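Local coordinates for cytolethal distending toxin protein B (Haemophilus ducreyi, PDB 1SR4), which acts as the DNase I-like subunit of a bacterial genotoxin, probably cutting host DNA and thereby causing cell-cycle arrest and apoptosis, at the interface of chains A and B. Coordinates in Å, arbitrary orientation; residue numbers count along the deposited sequence, not the author numbering. Chains: chain A, cytolethal distending toxin protein B; chain B, cytolethal distending toxin protein C.

The interface of chains A and B. Residues chain A 89-90, 96, 120, 122, 138; chain B 7-9, 12.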
ATOM      1  N   LEU A  89      -0.187 -22.387  -3.946  1.00 13.47           N
ATOM      2  CA  LEU A  89       0.548 -23.417  -3.218  1.00 15.04           C
ATOM      3  C   LEU A  89      -0.172 -23.992  -2.001  1.00 16.01           C
ATOM      4  O   LEU A  89      -0.075 -25.196  -1.726  1.00 16.97           O
ATOM      5  CB  LEU A  89       1.895 -22.848  -2.759  1.00 14.03           C
ATOM      6  CG  LEU A  89       2.803 -22.294  -3.861  1.00 15.07           C
ATOM      7  CD1 LEU A  89       3.997 -21.571  -3.243  1.00 15.92           C
ATOM      8  CD2 LEU A  89       3.259 -23.424  -4.760  1.00 14.13           C
ATOM      9  N   ASP A  90      -0.883 -23.131  -1.273  1.00 13.69           N
ATOM     10  CA  ASP A  90      -1.578 -23.523  -0.048  1.00 14.24           C
ATOM     11  C   ASP A  90      -2.923 -24.226  -0.289  1.00 14.49           C
ATOM     12  O   ASP A  90      -3.987 -23.636  -0.110  1.00 14.51           O
ATOM     13  CB  ASP A  90      -1.785 -22.274   0.824  1.00 14.10           C
ATOM     14  CG  ASP A  90      -2.175 -22.600   2.250  1.00 15.42           C
ATOM     15  OD1 ASP A  90      -2.394 -23.788   2.550  1.00 14.16           O
ATOM     16  OD2 ASP A  90      -2.254 -21.657   3.073  1.00 14.05           O
ATOM     17  N   VAL A  96      -1.389 -19.189   2.085  1.00 10.40           N
ATOM     18  CA  VAL A  96       0.013 -18.994   1.776  1.00 11.79           C
ATOM     19  C   VAL A  96       0.299 -19.250   0.289  1.00 13.73           C
ATOM     20  O   VAL A  96       0.934 -20.240  -0.088  1.00 14.73           O
ATOM     21  CB  VAL A  96       0.894 -19.861   2.698  1.00 11.54           C
ATOM     22  CG1 VAL A  96       2.374 -19.577   2.427  1.00 10.05           C
ATOM     23  CG2 VAL A  96       0.569 -19.523   4.170  1.00  9.30           C
ATOM     24  N   GLN A 120       8.712 -27.826   4.620  1.00 23.29           N
ATOM     25  CA  GLN A 120       7.824 -27.426   3.542  1.00 24.21           C
ATOM     26  C   GLN A 120       8.174 -26.041   3.024  1.00 21.66           C
ATOM     27  O   GLN A 120       7.482 -25.067   3.298  1.00 21.31           O
ATOM     28  CB  GLN A 120       6.370 -27.472   4.014  1.00 27.43           C
ATOM     29  CG  GLN A 120       5.862 -28.888   4.279  1.00 33.81           C
ATOM     30  CD  GLN A 120       5.590 -29.672   3.004  1.00 37.20           C
ATOM     31  OE1 GLN A 120       6.492 -29.921   2.188  1.00 39.16           O
ATOM     32  NE2 GLN A 120       4.336 -30.070   2.825  1.00 40.37           N
ATOM     33  N   ARG A 122       8.836 -23.134   0.102  1.00 16.97           N
ATOM     34  CA  ARG A 122       8.109 -22.669  -1.083  1.00 14.79           C
ATOM     35  C   ARG A 122       9.089 -22.313  -2.207  1.00 13.67           C
ATOM     36  O   ARG A 122      10.162 -21.732  -1.961  1.00 13.27           O
ATOM     37  CB  ARG A 122       7.279 -21.437  -0.718  1.00 15.70           C
ATOM     38  CG  ARG A 122       6.198 -21.698   0.341  1.00 18.13           C
ATOM     39  CD  ARG A 122       5.710 -20.382   0.952  1.00 16.03           C
ATOM     40  NE  ARG A 122       6.640 -19.836   1.941  1.00 16.89           N
ATOM     41  CZ  ARG A 122       6.756 -20.279   3.194  1.00 19.05           C
ATOM     42  NH1 ARG A 122       6.002 -21.282   3.622  1.00 17.37           N
ATOM     43  NH2 ARG A 122       7.610 -19.701   4.031  1.00 17.64           N
ATOM     44  N   HIS A 138       9.062 -16.353  -0.818  1.00  9.46           N
ATOM     45  CA  HIS A 138       8.599 -16.289   0.547  1.00  8.96           C
ATOM     46  C   HIS A 138       9.374 -17.387   1.263  1.00  9.82           C
ATOM     47  O   HIS A 138       8.941 -18.540   1.301  1.00 11.58           O
ATOM     48  CB  HIS A 138       7.089 -16.542   0.639  1.00  8.74           C
ATOM     49  CG  HIS A 138       6.552 -16.411   2.031  1.00  9.08           C
ATOM     50  ND1 HIS A 138       5.216 -16.548   2.337  1.00 10.43           N
ATOM     51  CD2 HIS A 138       7.180 -16.157   3.204  1.00 10.73           C
ATOM     52  CE1 HIS A 138       5.043 -16.381   3.635  1.00 11.05           C
ATOM     53  NE2 HIS A 138       6.220 -16.139   4.186  1.00 10.82           N
TER
ATOM     54  N   THR B   7      -3.316 -25.028   7.193  1.00 19.75           N
ATOM     55  CA  THR B   7      -2.521 -24.562   6.070  1.00 16.22           C
ATOM     56  C   THR B   7      -1.419 -25.556   5.716  1.00 16.27           C
ATOM     57  O   THR B   7      -0.896 -26.260   6.579  1.00 14.82           O
ATOM     58  CB  THR B   7      -1.861 -23.188   6.362  1.00 15.39           C
ATOM     59  OG1 THR B   7      -0.991 -22.844   5.280  1.00 15.34           O
ATOM     60  CG2 THR B   7      -1.045 -23.241   7.639  1.00 14.78           C
ATOM     61  N   THR B   8      -1.065 -25.586   4.438  1.00 14.73           N
ATOM     62  CA  THR B   8      -0.018 -26.459   3.916  1.00 16.06           C
ATOM     63  C   THR B   8       1.335 -25.977   4.434  1.00 15.67           C
ATOM     64  O   THR B   8       2.299 -26.721   4.447  1.00 15.65           O
ATOM     65  CB  THR B   8      -0.031 -26.426   2.353  1.00 15.12           C
ATOM     66  OG1 THR B   8      -1.264 -26.987   1.892  1.00 16.21           O
ATOM     67  CG2 THR B   8       1.141 -27.199   1.746  1.00 12.60           C
ATOM     68  N   TYR B   9       1.390 -24.736   4.899  1.00 15.56           N
ATOM     69  CA  TYR B   9       2.646 -24.164   5.380  1.00 16.03           C
ATOM     70  C   TYR B   9       2.555 -23.661   6.805  1.00 16.98           C
ATOM     71  O   TYR B   9       2.440 -22.455   7.049  1.00 17.07           O
ATOM     72  CB  TYR B   9       3.065 -23.028   4.448  1.00 16.80           C
ATOM     73  CG  TYR B   9       3.289 -23.502   3.030  1.00 15.71           C
ATOM     74  CD1 TYR B   9       4.440 -24.219   2.686  1.00 16.50           C
ATOM     75  CD2 TYR B   9       2.329 -23.280   2.048  1.00 15.55           C
ATOM     76  CE1 TYR B   9       4.624 -24.699   1.396  1.00 16.14           C
ATOM     77  CE2 TYR B   9       2.496 -23.759   0.763  1.00 16.01           C
ATOM     78  CZ  TYR B   9       3.640 -24.468   0.439  1.00 16.81           C
ATOM     79  OH  TYR B   9       3.780 -24.961  -0.839  1.00 18.44           O
ATOM     80  N   VAL B  12       4.005 -20.464   8.699  1.00 14.45           N
ATOM     81  CA  VAL B  12       3.387 -19.148   8.540  1.00 14.89           C
ATOM     82  C   VAL B  12       2.199 -18.964   9.468  1.00 16.45           C
ATOM     83  O   VAL B  12       1.153 -19.598   9.296  1.00 16.78           O
ATOM     84  CB  VAL B  12       2.884 -18.917   7.089  1.00 13.66           C
ATOM     85  CG1 VAL B  12       2.300 -17.513   6.964  1.00 12.87           C
ATOM     86  CG2 VAL B  12       4.025 -19.106   6.093  1.00 15.33           C
TER
HETATM   87  O   HOH W   1       2.036 -26.923  -2.204  1.00 33.74           O
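B:Tyr9, on the extended N-terminal segment of the CdtC subunit, inserts its ring between A:Leu89, A:Val96 and A:Arg122 of CdtB, a member of the endonuclease/exonuclease/phosphatase family with the DNase I fold. Over one face lies CG of A:Arg122, 3.8 Å from the centroid of the B:Tyr9 ring and displaced toward its rim, a CH-pi contact. The two side chains run past each other in opposite directions, and the guanidinium stands nearly upright to the ring, its plane turned by 81°. On this same face CG1 of A:Val96 approaches CD2 of B:Tyr9 at 3.7 Å. On the opposite face, toward the rim, lies the methyl CG2 of B:Thr8. The backbone carbonyl O of A:Gln120 meets the ring edge in plane, 3.2 Å from CD1 of B:Tyr9, while CB of A:Leu89 packs against CE2 near the hydroxyl end. At the tip, a water joins the phenol OH of B:Tyr9 (3.0 Å) to the carbonyl O of A:Leu89.

Beside the ring, the A:Asp90 carboxylate accepts hydrogen bonds from the start of the CdtC segment. Its OD1 takes a nearly straight bond from the backbone N of B:Thr8 (2.9 Å), and its OD2 accepts the hydroxyl OG1 of B:Thr7 (2.8 Å); both donors approach from above the carboxylate plane. The B:Thr7 hydroxyl lies anti to its own backbone N (chi1 174°) and also accepts from the N of B:Tyr9. B:Val12 extends the apolar contact, meeting A:Val96 and CE1 of the A:His138 imidazole tip to tip.

Behind this shell, the backbone N of A:Val96 binds the anti lone pair of A:Asp90 OD2 at 2.8 Å, which helps fix the carboxylate's rotation. A:Arg122, bent at chi3 (-78°), brings its NE to the carbonyl O of A:His138 at 2.7 Å.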